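Long-range contacts in MetRS related protein (Pyrococcus horikoshii, PDB 2CWP), which probably binds tRNA through an OB-fold domain, as a protein related to methionyl-tRNA synthetase, and may take part in charging tRNA with methionine: residues A[16-21]-A[68-73]; A[25-30]-A[56-61]; A[32-37]-A[47-52]; A[64-69]-A[84-89]. All coordinates share one frame; numbering follows the deposited sequence.

Contact 1: residues A[16-21]-A[68-73]; sequences QMKVGL and FVVNLK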
loop_
_atom_site.group_PDB
_atom_site.type_symbol
_atom_site.label_atom_id
_atom_site.label_comp_id
_atom_site.label_asym_id
_atom_site.label_seq_id
_atom_site.Cartn_x
_atom_site.Cartn_y
_atom_site.Cartn_z
ATOM N N GLN A 16 0.369 -2.803 12.028
ATOM C CA GLN A 16 0.613 -4.034 11.302
ATOM C C GLN A 16 0.829 -3.845 9.827
ATOM O O GLN A 16 -0.058 -3.380 9.112
ATOM C CB GLN A 16 -0.541 -5.010 11.496
ATOM C CG GLN A 16 -0.542 -5.675 12.846
ATOM C CD GLN A 16 -1.505 -6.824 12.878
ATOM O OE1 GLN A 16 -2.723 -6.631 12.848
ATOM N NE2 GLN A 16 -0.970 -8.038 12.918
ATOM N N MET A 17 2.021 -4.212 9.382
ATOM C CA MET A 17 2.364 -4.126 7.972
ATOM C C MET A 17 2.526 -5.565 7.503
ATOM O O MET A 17 3.112 -6.387 8.197
ATOM C CB MET A 17 3.666 -3.344 7.777
ATOM C CG MET A 17 3.581 -1.907 8.245
ATOM S SD MET A 17 4.986 -0.881 7.763
ATOM C CE MET A 17 6.168 -1.233 9.122
ATOM N N LYS A 18 1.977 -5.877 6.339
ATOM C CA LYS A 18 2.087 -7.218 5.813
ATOM C C LYS A 18 2.389 -7.147 4.331
ATOM O O LYS A 18 2.127 -6.140 3.675
ATOM C CB LYS A 18 0.782 -7.994 6.011
ATOM C CG LYS A 18 0.318 -8.099 7.443
ATOM C CD LYS A 18 -0.840 -9.083 7.556
ATOM C CE LYS A 18 -1.155 -9.391 9.013
ATOM N NZ LYS A 18 -2.089 -10.559 9.135
ATOM N N VAL A 19 2.943 -8.229 3.810
ATOM C CA VAL A 19 3.261 -8.307 2.408
ATOM C C VAL A 19 1.962 -8.603 1.685
ATOM O O VAL A 19 1.217 -9.501 2.097
ATOM C CB VAL A 19 4.251 -9.429 2.168
ATOM C CG1 VAL A 19 4.397 -9.690 0.694
ATOM C CG2 VAL A 19 5.594 -9.053 2.811
ATOM N N GLY A 20 1.686 -7.848 0.623
ATOM C CA GLY A 20 0.460 -8.063 -0.132
ATOM C C GLY A 20 0.714 -8.114 -1.621
ATOM O O GLY A 20 1.574 -7.387 -2.118
ATOM N N LEU A 21 -0.021 -8.971 -2.335
ATOM C CA LEU A 21 0.131 -9.097 -3.789
ATOM C C LEU A 21 -0.941 -8.288 -4.497
ATOM O O LEU A 21 -2.128 -8.481 -4.256
ATOM C CB LEU A 21 0.024 -10.569 -4.224
ATOM C CG LEU A 21 -0.193 -10.823 -5.729
ATOM C CD1 LEU A 21 0.987 -10.256 -6.513
ATOM C CD2 LEU A 21 -0.346 -12.345 -5.992
ATOM N N PHE A 68 2.217 -3.174 3.033
ATOM C CA PHE A 68 0.984 -2.421 3.256
ATOM C C PHE A 68 0.686 -2.365 4.754
ATOM O O PHE A 68 0.861 -3.373 5.455
ATOM C CB PHE A 68 -0.224 -3.111 2.587
ATOM C CG PHE A 68 -0.162 -3.181 1.082
ATOM C CD1 PHE A 68 0.514 -4.217 0.445
ATOM C CD2 PHE A 68 -0.842 -2.241 0.304
ATOM C CE1 PHE A 68 0.512 -4.331 -0.960
ATOM C CE2 PHE A 68 -0.855 -2.336 -1.090
ATOM C CZ PHE A 68 -0.177 -3.387 -1.726
ATOM N N VAL A 69 0.257 -1.201 5.247
ATOM C CA VAL A 69 -0.147 -1.068 6.650
ATOM C C VAL A 69 -1.620 -1.489 6.584
ATOM O O VAL A 69 -2.392 -0.845 5.875
ATOM C CB VAL A 69 -0.129 0.385 7.142
ATOM C CG1 VAL A 69 -0.371 0.402 8.633
ATOM C CG2 VAL A 69 1.167 1.048 6.814
ATOM N N VAL A 70 -2.007 -2.529 7.325
ATOM C CA VAL A 70 -3.374 -3.054 7.273
ATOM C C VAL A 70 -4.316 -2.909 8.483
ATOM O O VAL A 70 -5.471 -3.354 8.418
ATOM C CB VAL A 70 -3.360 -4.556 6.902
ATOM C CG1 VAL A 70 -2.638 -4.761 5.572
ATOM C CG2 VAL A 70 -2.688 -5.367 8.012
ATOM N N ASN A 71 -3.853 -2.312 9.577
ATOM C CA ASN A 71 -4.727 -2.154 10.737
ATOM C C ASN A 71 -5.016 -0.690 11.023
ATOM O O ASN A 71 -5.055 -0.272 12.176
ATOM C CB ASN A 71 -4.133 -2.849 11.986
ATOM C CG ASN A 71 -2.897 -2.141 12.544
ATOM O OD1 ASN A 71 -2.124 -1.520 11.811
ATOM N ND2 ASN A 71 -2.697 -2.260 13.852
ATOM N N LEU A 72 -5.222 0.081 9.959
ATOM C CA LEU A 72 -5.532 1.499 10.082
ATOM C C LEU A 72 -7.043 1.708 9.990
ATOM O O LEU A 72 -7.781 0.821 9.555
ATOM C CB LEU A 72 -4.857 2.310 8.973
ATOM C CG LEU A 72 -3.328 2.375 8.893
ATOM C CD1 LEU A 72 -2.937 3.423 7.866
ATOM C CD2 LEU A 72 -2.740 2.714 10.239
ATOM N N LYS A 73 -7.491 2.892 10.401
ATOM C CA LYS A 73 -8.904 3.253 10.364
ATOM C C LYS A 73 -9.318 3.341 8.890
ATOM O O LYS A 73 -8.704 4.083 8.112
ATOM C CB LYS A 73 -9.101 4.615 11.042
ATOM C CG LYS A 73 -10.527 4.911 11.476
ATOM C CD LYS A 73 -10.798 4.399 12.889
ATOM C CE LYS A 73 -10.304 5.384 13.952
ATOM N NZ LYS A 73 -8.878 5.778 13.760
#
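Met17 and Val69 face each other as an antiparallel non-hydrogen-bonded pair, their CA atoms 4.2 Å apart, and next to them Lys18 and Phe68 form a hydrogen-bonded pair. The two segments belong to neighbouring strands, 17-27 and 65-69, of the antiparallel sheet of a putative tRNA-binding domain of the OB class. Lys18 N donates to Phe68 O, and Lys18 O in turn accepts from Phe68 N. Beyond the end of strand 65-69 the pairing is prolonged by Val70 N, which meets Gln16 O at 2.8 Å with the carbonyl pointing almost straight at the donor.

On the face of Met17 and Val69, Met17 CG rests against Val69 CG2 at 4.1 Å, while the bend at chi3 turns Met17 CE aside. On the other face, Phe68 CG lies anti to the carbonyl carbon (chi1 -64°), and the ring edge comes up to the backbone of Gly20, with CE1 3.4 Å from Gly20 O near the ring plane. Val70 CG2 touches Lys18 CG, the two side chains crossing at about a right angle; Phe41 packs against both Val70 and Phe68.

Past Val70, the Asn71 side chain takes over from the backbone as partner of Gln16. Its amide stands 79° from the plane of the Gln16 amide, and its ND2 is bound to Lys14 O. Gln16 N donates a hydrogen bond to Asn71 OD1 (2.8 Å) from above the carbonyl plane, 58° out of it.

Contact 2: residues A[25-30]-A[56-61]; sequences AEKIKR and IPPEEL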
loop_
_atom_site.group_PDB
_atom_site.type_symbol
_atom_site.label_atom_id
_atom_site.label_comp_id
_atom_site.label_asym_id
_atom_site.label_seq_id
_atom_site.Cartn_x
_atom_site.Cartn_y
_atom_site.Cartn_z
ATOM N N ALA A 25 -5.002 -3.253 -10.328
ATOM C CA ALA A 25 -4.768 -1.847 -10.042
ATOM C C ALA A 25 -5.311 -0.999 -11.187
ATOM O O ALA A 25 -4.951 -1.210 -12.349
ATOM C CB ALA A 25 -3.267 -1.605 -9.874
ATOM N N GLU A 26 -6.184 -0.053 -10.867
ATOM C CA GLU A 26 -6.745 0.818 -11.896
ATOM C C GLU A 26 -7.022 2.205 -11.354
ATOM O O GLU A 26 -7.447 2.365 -10.211
ATOM C CB GLU A 26 -8.038 0.227 -12.474
ATOM C CG GLU A 26 -9.042 -0.234 -11.425
ATOM C CD GLU A 26 -10.432 -0.471 -12.004
ATOM O OE1 GLU A 26 -10.522 -1.044 -13.116
ATOM O OE2 GLU A 26 -11.428 -0.091 -11.339
ATOM N N LYS A 27 -6.782 3.212 -12.186
ATOM C CA LYS A 27 -7.002 4.586 -11.774
ATOM C C LYS A 27 -8.452 4.743 -11.349
ATOM O O LYS A 27 -9.332 4.079 -11.890
ATOM C CB LYS A 27 -6.695 5.553 -12.927
ATOM C CG LYS A 27 -5.275 5.476 -13.476
ATOM C CD LYS A 27 -4.939 6.715 -14.318
ATOM C CE LYS A 27 -5.077 7.988 -13.478
ATOM N NZ LYS A 27 -4.451 9.185 -14.085
ATOM N N ILE A 28 -8.692 5.598 -10.361
ATOM C CA ILE A 28 -10.051 5.859 -9.894
ATOM C C ILE A 28 -10.599 6.962 -10.799
ATOM O O ILE A 28 -9.921 7.956 -11.060
ATOM C CB ILE A 28 -10.073 6.332 -8.412
ATOM C CG1 ILE A 28 -9.661 5.178 -7.494
ATOM C CG2 ILE A 28 -11.463 6.844 -8.038
ATOM C CD1 ILE A 28 -9.780 5.495 -6.013
ATOM N N LYS A 29 -11.824 6.767 -11.283
ATOM C CA LYS A 29 -12.484 7.708 -12.193
ATOM C C LYS A 29 -12.534 9.139 -11.665
ATOM O O LYS A 29 -12.836 9.369 -10.494
ATOM C CB LYS A 29 -13.907 7.232 -12.477
ATOM C CG LYS A 29 -14.372 7.473 -13.897
ATOM C CD LYS A 29 -15.878 7.266 -14.026
ATOM C CE LYS A 29 -16.651 8.405 -13.368
ATOM N NZ LYS A 29 -18.123 8.284 -13.546
ATOM N N ARG A 30 -12.249 10.094 -12.544
ATOM C CA ARG A 30 -12.270 11.512 -12.190
ATOM C C ARG A 30 -11.194 11.933 -11.202
ATOM O O ARG A 30 -11.402 12.840 -10.398
ATOM C CB ARG A 30 -13.651 11.903 -11.649
ATOM C CG ARG A 30 -14.688 12.077 -12.743
ATOM C CD ARG A 30 -16.085 12.305 -12.190
ATOM N NE ARG A 30 -16.581 11.132 -11.480
ATOM C CZ ARG A 30 -17.864 10.789 -11.404
ATOM N NH1 ARG A 30 -18.789 11.532 -11.996
ATOM N NH2 ARG A 30 -18.219 9.694 -10.742
ATOM N N ILE A 56 3.542 7.168 -10.785
ATOM C CA ILE A 56 3.634 5.721 -10.976
ATOM C C ILE A 56 2.381 5.146 -11.626
ATOM O O ILE A 56 1.328 5.081 -10.999
ATOM C CB ILE A 56 3.828 4.999 -9.614
ATOM C CG1 ILE A 56 5.038 5.569 -8.864
ATOM C CG2 ILE A 56 3.976 3.507 -9.844
ATOM C CD1 ILE A 56 6.384 5.264 -9.518
ATOM N N PRO A 57 2.481 4.692 -12.884
ATOM C CA PRO A 57 1.297 4.133 -13.540
ATOM C C PRO A 57 0.846 2.811 -12.912
ATOM O O PRO A 57 1.653 2.064 -12.364
ATOM C CB PRO A 57 1.750 3.971 -14.990
ATOM C CG PRO A 57 3.197 3.633 -14.831
ATOM C CD PRO A 57 3.650 4.635 -13.776
ATOM N N PRO A 58 -0.457 2.510 -13.001
ATOM C CA PRO A 58 -1.096 1.301 -12.466
ATOM C C PRO A 58 -0.430 -0.015 -12.867
ATOM O O PRO A 58 -0.304 -0.925 -12.041
ATOM C CB PRO A 58 -2.527 1.397 -13.000
ATOM C CG PRO A 58 -2.745 2.862 -13.124
ATOM C CD PRO A 58 -1.445 3.359 -13.695
ATOM N N GLU A 59 -0.003 -0.114 -14.123
ATOM C CA GLU A 59 0.628 -1.332 -14.599
ATOM C C GLU A 59 1.977 -1.627 -13.938
ATOM O O GLU A 59 2.507 -2.734 -14.055
ATOM C CB GLU A 59 0.766 -1.322 -16.141
ATOM C CG GLU A 59 1.724 -0.300 -16.741
ATOM C CD GLU A 59 1.077 1.063 -17.029
ATOM O OE1 GLU A 59 1.737 1.889 -17.704
ATOM O OE2 GLU A 59 -0.074 1.309 -16.585
ATOM N N GLU A 60 2.541 -0.651 -13.236
ATOM C CA GLU A 60 3.802 -0.899 -12.558
ATOM C C GLU A 60 3.580 -1.547 -11.179
ATOM O O GLU A 60 4.533 -1.968 -10.520
ATOM C CB GLU A 60 4.596 0.406 -12.433
ATOM C CG GLU A 60 5.415 0.709 -13.682
ATOM C CD GLU A 60 6.042 2.087 -13.670
ATOM O OE1 GLU A 60 6.279 2.623 -12.566
ATOM O OE2 GLU A 60 6.311 2.631 -14.767
ATOM N N LEU A 61 2.318 -1.661 -10.758
ATOM C CA LEU A 61 1.997 -2.264 -9.457
ATOM C C LEU A 61 1.382 -3.652 -9.601
ATOM O O LEU A 61 1.653 -4.544 -8.809
ATOM C CB LEU A 61 1.036 -1.365 -8.683
ATOM C CG LEU A 61 1.573 0.028 -8.338
ATOM C CD1 LEU A 61 0.541 1.079 -8.689
ATOM C CD2 LEU A 61 1.920 0.090 -6.873
#
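A short 3-10 turn, residues 58-60, in the connection between strands 45-50 and 65-69 of the OB-fold domain lies against the end of strand 17-27, where Ala25 and Lys27 meet the ring of Pro58. No hydrogen bond crosses this contact. Pro58 CB sits 3.6 Å from Ala25 O, and in return the methyl of Ala25 reaches the backbone of the turn, with CB 3.7 Å from Pro58 O. One atom further round the pyrrolidine ring, Pro58 CG touches Lys27 CG at 3.7 Å, the two side chains meeting at a slant. Lys27 CG is anti to its carbonyl carbon (chi1 -59°); farther out the chain bends at chi3, and NZ is bound to Lys32 O. Thus the aliphatic root of the lysine packs on the proline while its ammonium serves a backbone carbonyl elsewhere. The turn has its own bonds, Glu60 N to Pro57 O and Leu61 N to Pro58 O, both 3.0 Å long. Leu61 CB approaches Ala25 CB more loosely, at 4.5 Å. Ala25 N is held by Glu62 OE1, a further tie between strand and connection. Strand 35-40 runs beside strand 17-27, and its Ile35 touches both Pro58 and Leu61, while Leu37 packs against Ala25.

Contact 3: residues A[32-37]-A[47-52]; sequences KKLIKL and TIVTGI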
loop_
_atom_site.group_PDB
_atom_site.type_symbol
_atom_site.label_atom_id
_atom_site.label_comp_id
_atom_site.label_asym_id
_atom_site.label_seq_id
_atom_site.Cartn_x
_atom_site.Cartn_y
_atom_site.Cartn_z
ATOM N N LYS A 32 -6.649 12.228 -10.855
ATOM C CA LYS A 32 -5.404 12.228 -11.608
ATOM C C LYS A 32 -4.312 11.451 -10.892
ATOM O O LYS A 32 -3.384 10.949 -11.521
ATOM C CB LYS A 32 -4.937 13.665 -11.845
ATOM C CG LYS A 32 -5.915 14.493 -12.670
ATOM C CD LYS A 32 -5.278 15.795 -13.113
ATOM C CE LYS A 32 -6.229 16.612 -13.973
ATOM N NZ LYS A 32 -5.589 17.859 -14.475
ATOM N N LYS A 33 -4.440 11.334 -9.576
ATOM C CA LYS A 33 -3.435 10.643 -8.772
ATOM C C LYS A 33 -3.880 9.345 -8.105
ATOM O O LYS A 33 -3.041 8.545 -7.701
ATOM C CB LYS A 33 -2.932 11.569 -7.668
ATOM C CG LYS A 33 -2.291 12.850 -8.132
ATOM C CD LYS A 33 -1.771 13.600 -6.929
ATOM C CE LYS A 33 -0.675 14.575 -7.316
ATOM N NZ LYS A 33 -0.038 15.153 -6.094
ATOM N N LEU A 34 -5.187 9.129 -7.987
ATOM C CA LEU A 34 -5.667 7.946 -7.291
ATOM C C LEU A 34 -5.694 6.646 -8.061
ATOM O O LEU A 34 -6.075 6.605 -9.222
ATOM C CB LEU A 34 -7.062 8.200 -6.702
ATOM C CG LEU A 34 -7.227 9.318 -5.669
ATOM C CD1 LEU A 34 -8.571 9.127 -4.967
ATOM C CD2 LEU A 34 -6.116 9.285 -4.648
ATOM N N ILE A 35 -5.278 5.578 -7.388
ATOM C CA ILE A 35 -5.291 4.240 -7.966
ATOM C C ILE A 35 -5.914 3.282 -6.950
ATOM O O ILE A 35 -5.543 3.279 -5.765
ATOM C CB ILE A 35 -3.870 3.721 -8.293
ATOM C CG1 ILE A 35 -3.187 4.636 -9.305
ATOM C CG2 ILE A 35 -3.952 2.305 -8.836
ATOM C CD1 ILE A 35 -1.829 4.166 -9.713
ATOM N N LYS A 36 -6.866 2.480 -7.413
ATOM C CA LYS A 36 -7.514 1.502 -6.550
ATOM C C LYS A 36 -6.795 0.180 -6.734
ATOM O O LYS A 36 -6.550 -0.247 -7.865
ATOM C CB LYS A 36 -8.987 1.324 -6.919
ATOM C CG LYS A 36 -9.765 0.470 -5.920
ATOM C CD LYS A 36 -11.259 0.453 -6.239
ATOM C CE LYS A 36 -11.646 -0.743 -7.093
ATOM N NZ LYS A 36 -11.575 -2.010 -6.318
ATOM N N LEU A 37 -6.438 -0.456 -5.624
ATOM C CA LEU A 37 -5.747 -1.731 -5.679
ATOM C C LEU A 37 -6.565 -2.814 -4.999
ATOM O O LEU A 37 -7.237 -2.563 -4.002
ATOM C CB LEU A 37 -4.400 -1.640 -4.955
ATOM C CG LEU A 37 -3.418 -0.524 -5.311
ATOM C CD1 LEU A 37 -2.378 -0.379 -4.186
ATOM C CD2 LEU A 37 -2.766 -0.833 -6.647
ATOM N N THR A 47 -9.115 -3.807 -0.373
ATOM C CA THR A 47 -9.130 -2.743 -1.356
ATOM C C THR A 47 -8.324 -1.619 -0.765
ATOM O O THR A 47 -8.625 -1.131 0.327
ATOM C CB THR A 47 -10.564 -2.265 -1.640
ATOM O OG1 THR A 47 -11.307 -3.350 -2.210
ATOM C CG2 THR A 47 -10.566 -1.084 -2.613
ATOM N N ILE A 48 -7.286 -1.214 -1.486
ATOM C CA ILE A 48 -6.415 -0.158 -1.010
ATOM C C ILE A 48 -6.183 0.922 -2.049
ATOM O O ILE A 48 -5.815 0.639 -3.189
ATOM C CB ILE A 48 -5.054 -0.746 -0.565
ATOM C CG1 ILE A 48 -5.264 -1.591 0.698
ATOM C CG2 ILE A 48 -4.033 0.376 -0.343
ATOM C CD1 ILE A 48 -4.038 -2.336 1.176
ATOM N N VAL A 49 -6.394 2.165 -1.635
ATOM C CA VAL A 49 -6.195 3.306 -2.508
ATOM C C VAL A 49 -4.833 3.969 -2.246
ATOM O O VAL A 49 -4.416 4.124 -1.097
ATOM C CB VAL A 49 -7.326 4.346 -2.298
ATOM C CG1 VAL A 49 -7.112 5.550 -3.205
ATOM C CG2 VAL A 49 -8.683 3.698 -2.572
ATOM N N THR A 50 -4.142 4.335 -3.322
ATOM C CA THR A 50 -2.850 5.021 -3.242
ATOM C C THR A 50 -2.932 6.178 -4.245
ATOM O O THR A 50 -3.546 6.037 -5.298
ATOM C CB THR A 50 -1.671 4.075 -3.616
ATOM O OG1 THR A 50 -0.432 4.781 -3.501
ATOM C CG2 THR A 50 -1.826 3.565 -5.041
ATOM N N GLY A 51 -2.330 7.321 -3.928
ATOM C CA GLY A 51 -2.411 8.456 -4.835
ATOM C C GLY A 51 -1.102 8.820 -5.508
ATOM O O GLY A 51 -0.639 9.949 -5.403
ATOM N N ILE A 52 -0.522 7.877 -6.238
ATOM C CA ILE A 52 0.758 8.107 -6.893
ATOM C C ILE A 52 0.681 8.089 -8.414
ATOM O O ILE A 52 1.711 8.230 -9.076
ATOM C CB ILE A 52 1.779 7.025 -6.435
ATOM C CG1 ILE A 52 1.262 5.635 -6.829
ATOM C CG2 ILE A 52 1.973 7.100 -4.922
ATOM C CD1 ILE A 52 2.005 4.454 -6.190
#
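Leu37 and Ile35 pack against the backbone and side chains of Ile48 and Thr50 across a beta hairpin of the OB-fold domain, whose strand segments run antiparallel at 155°. Ile35 with Thr50 and Leu37 with Ile48 are hydrogen-bonded pairs, each joined by two N-H to O=C bonds, and Lys36 with Val49 lies between them as a non-hydrogen-bonded pair.

The bump on the face of Ile35 and Leu37 is the Thr50 methyl. Thr50 CG2 stands between its backbone N and carbonyl carbon (chi1 -179° for OG1), and from there it fits between two neighbours, 3.8 Å from Ile35 CB and 4.1 Å from Leu37 CD1. Leu37 also crowds the carbonyl of Ile48: its CB is 3.2 Å from Ile48 O, with CG and CD1 progressively farther from it.

On the other face, Lys36 CG lies against Thr47 CG2 at 3.7 Å; CD stays near the same methyl, and the bends at chi3 and chi4 bring NZ back to it. Leu34 CD2 reaches over Gly51 to within 3.8 Å of its CA and also meets Val49 CG1 at 4.1 Å. At the hairpin's open end, Gly51 CA makes a CA-H...O contact with Lys33 O (2.9 Å).

Around the hairpin, Leu37 continues onto Val22 and Ala25 of strand 17-27. Phe68 of strand 65-69 packs on both Leu37 and Ile48, while Val80 of strand 80-82 lies against Lys36 and Val49.

Contact 4: residues A[64-69]-A[84-89]; sequences KKFIFV and GMLILA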
loop_
_atom_site.group_PDB
_atom_site.type_symbol
_atom_site.label_atom_id
_atom_site.label_comp_id
_atom_site.label_asym_id
_atom_site.label_seq_id
_atom_site.Cartn_x
_atom_site.Cartn_y
_atom_site.Cartn_z
ATOM N N LYS A 64 2.794 -7.375 -8.650
ATOM C CA LYS A 64 3.888 -7.326 -7.672
ATOM C C LYS A 64 3.437 -7.362 -6.211
ATOM O O LYS A 64 2.269 -7.128 -5.900
ATOM C CB LYS A 64 4.723 -6.058 -7.866
ATOM C CG LYS A 64 5.033 -5.680 -9.304
ATOM C CD LYS A 64 5.855 -6.715 -10.025
ATOM C CE LYS A 64 7.002 -6.038 -10.774
ATOM N NZ LYS A 64 6.545 -4.830 -11.515
ATOM N N LYS A 65 4.391 -7.649 -5.325
ATOM C CA LYS A 65 4.154 -7.674 -3.888
ATOM C C LYS A 65 4.752 -6.402 -3.289
ATOM O O LYS A 65 5.820 -5.953 -3.725
ATOM C CB LYS A 65 4.830 -8.889 -3.249
ATOM C CG LYS A 65 4.252 -10.212 -3.713
ATOM C CD LYS A 65 4.870 -11.387 -2.976
ATOM C CE LYS A 65 4.325 -12.686 -3.538
ATOM N NZ LYS A 65 4.929 -13.869 -2.879
ATOM N N PHE A 66 4.071 -5.842 -2.289
ATOM C CA PHE A 66 4.529 -4.634 -1.608
ATOM C C PHE A 66 4.155 -4.693 -0.127
ATOM O O PHE A 66 3.411 -5.580 0.307
ATOM C CB PHE A 66 3.879 -3.375 -2.191
ATOM C CG PHE A 66 4.146 -3.171 -3.641
ATOM C CD1 PHE A 66 3.231 -3.610 -4.595
ATOM C CD2 PHE A 66 5.321 -2.564 -4.063
ATOM C CE1 PHE A 66 3.489 -3.445 -5.965
ATOM C CE2 PHE A 66 5.589 -2.395 -5.426
ATOM C CZ PHE A 66 4.671 -2.837 -6.377
ATOM N N ILE A 67 4.670 -3.726 0.625
ATOM C CA ILE A 67 4.386 -3.614 2.040
ATOM C C ILE A 67 3.139 -2.755 2.183
ATOM O O ILE A 67 3.021 -1.720 1.533
ATOM C CB ILE A 67 5.501 -2.899 2.761
ATOM C CG1 ILE A 67 6.827 -3.610 2.487
ATOM C CG2 ILE A 67 5.160 -2.803 4.238
ATOM C CD1 ILE A 67 8.047 -2.769 2.885
ATOM N N PHE A 68 2.217 -3.174 3.033
ATOM C CA PHE A 68 0.984 -2.421 3.256
ATOM C C PHE A 68 0.686 -2.365 4.754
ATOM O O PHE A 68 0.861 -3.373 5.455
ATOM C CB PHE A 68 -0.224 -3.111 2.587
ATOM C CG PHE A 68 -0.162 -3.181 1.082
ATOM C CD1 PHE A 68 0.514 -4.217 0.445
ATOM C CD2 PHE A 68 -0.842 -2.241 0.304
ATOM C CE1 PHE A 68 0.512 -4.331 -0.960
ATOM C CE2 PHE A 68 -0.855 -2.336 -1.090
ATOM C CZ PHE A 68 -0.177 -3.387 -1.726
ATOM N N VAL A 69 0.257 -1.201 5.247
ATOM C CA VAL A 69 -0.147 -1.068 6.650
ATOM C C VAL A 69 -1.620 -1.489 6.584
ATOM O O VAL A 69 -2.392 -0.845 5.875
ATOM C CB VAL A 69 -0.129 0.385 7.142
ATOM C CG1 VAL A 69 -0.371 0.402 8.633
ATOM C CG2 VAL A 69 1.167 1.048 6.814
ATOM N N GLY A 84 -6.449 -0.034 3.914
ATOM C CA GLY A 84 -5.032 -0.169 4.192
ATOM C C GLY A 84 -4.241 0.916 3.504
ATOM O O GLY A 84 -4.804 1.888 3.010
ATOM N N MET A 85 -2.926 0.759 3.446
ATOM C CA MET A 85 -2.116 1.773 2.810
ATOM C C MET A 85 -0.780 1.250 2.291
ATOM O O MET A 85 -0.021 0.620 3.026
ATOM C CB MET A 85 -1.898 2.911 3.796
ATOM C CG MET A 85 -1.138 4.073 3.242
ATOM S SD MET A 85 -1.147 5.427 4.436
ATOM C CE MET A 85 -0.013 4.763 5.676
ATOM N N LEU A 86 -0.513 1.529 1.018
ATOM C CA LEU A 86 0.720 1.119 0.355
ATOM C C LEU A 86 1.924 1.908 0.875
ATOM O O LEU A 86 1.919 3.136 0.855
ATOM C CB LEU A 86 0.596 1.342 -1.154
ATOM C CG LEU A 86 1.857 1.092 -2.004
ATOM C CD1 LEU A 86 2.263 -0.364 -1.900
ATOM C CD2 LEU A 86 1.600 1.469 -3.471
ATOM N N ILE A 87 2.946 1.203 1.333
ATOM C CA ILE A 87 4.171 1.844 1.821
ATOM C C ILE A 87 5.174 2.024 0.664
ATOM O O ILE A 87 5.409 1.101 -0.114
ATOM C CB ILE A 87 4.861 0.996 2.915
ATOM C CG1 ILE A 87 3.942 0.863 4.134
ATOM C CG2 ILE A 87 6.205 1.632 3.298
ATOM C CD1 ILE A 87 3.483 2.198 4.718
ATOM N N LEU A 88 5.754 3.214 0.562
ATOM C CA LEU A 88 6.739 3.511 -0.468
ATOM C C LEU A 88 7.782 4.488 0.036
ATOM O O LEU A 88 7.678 4.981 1.167
ATOM C CB LEU A 88 6.061 4.089 -1.706
ATOM C CG LEU A 88 4.945 5.114 -1.533
ATOM C CD1 LEU A 88 5.479 6.443 -1.033
ATOM C CD2 LEU A 88 4.273 5.274 -2.881
ATOM N N ALA A 89 8.799 4.743 -0.790
ATOM C CA ALA A 89 9.855 5.691 -0.439
ATOM C C ALA A 89 9.521 7.006 -1.120
ATOM O O ALA A 89 8.922 7.017 -2.191
ATOM C CB ALA A 89 11.216 5.191 -0.925
HETATM O O HOH W 1 6.296 -1.628 -0.327
#
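Leu86 CD1 lies over one face of the Phe68 ring, a CH-pi contact with 4.1 Å to the ring centroid and 25° from the ring normal. The same methyl presses on Phe66 CB at 3.4 Å, so that it touches both phenylalanines. Leu86 CG is anti to its backbone N (chi1 174°), which puts the branch point on the side of its own carbonyl carbon. On the reverse face of the sheet, Val69 CG2 meets Ile87 CD1 at 3.3 Å, closer than a usual carbon contact, and Met85, paired with Val69, brings its CE to the same Val69 methyl. Ile67 CG2 packs on Ile87 CG1 at 3.9 Å.

These residues pair strand 65-69 with the short strand 85-86, antiparallel, within the curled sheet of the OB fold. Leu86 extends the apolar packing toward Leu61 and Thr50, and Phe66 toward Val22 and Leu98. Val69 and Met85 exchange two backbone hydrogen bonds, from Val69 N to Met85 O and from Met85 N to Val69 O. Farther along, Ile87 N donates to Ile67 O at 2.9 Å with an almost straight N-H. Where the strands part, a water accepts a hydrogen bond from Ile67 N (2.8 Å) and donates one to Ile87 O (2.9 Å).

How the contacts relate
Contacts 1 and 4 share Phe68 and Val69, so that strand 65-69 is paired on one edge with strand 17-27 and on the other with strand 85-86. Contact 4 is the most central, its centre about 3 Å from the centre of the chain; the centre of contact 2, the most peripheral, is about 13 Å from it. Contacts 1, 3 and 4 combine backbone hydrogen bonds with packing, whereas contact 2 relies on van der Waals packing alone across its segments. Contact 3 is nested within the loop closed by contact 2, and a probable backbone hydrogen bond from Lys36 N to Glu26 O links them. Ile48 CD1 of contact 3 meets Phe68 CD2 at 3.3 Å, bringing contacts 1, 3 and 4 together in one apolar interior.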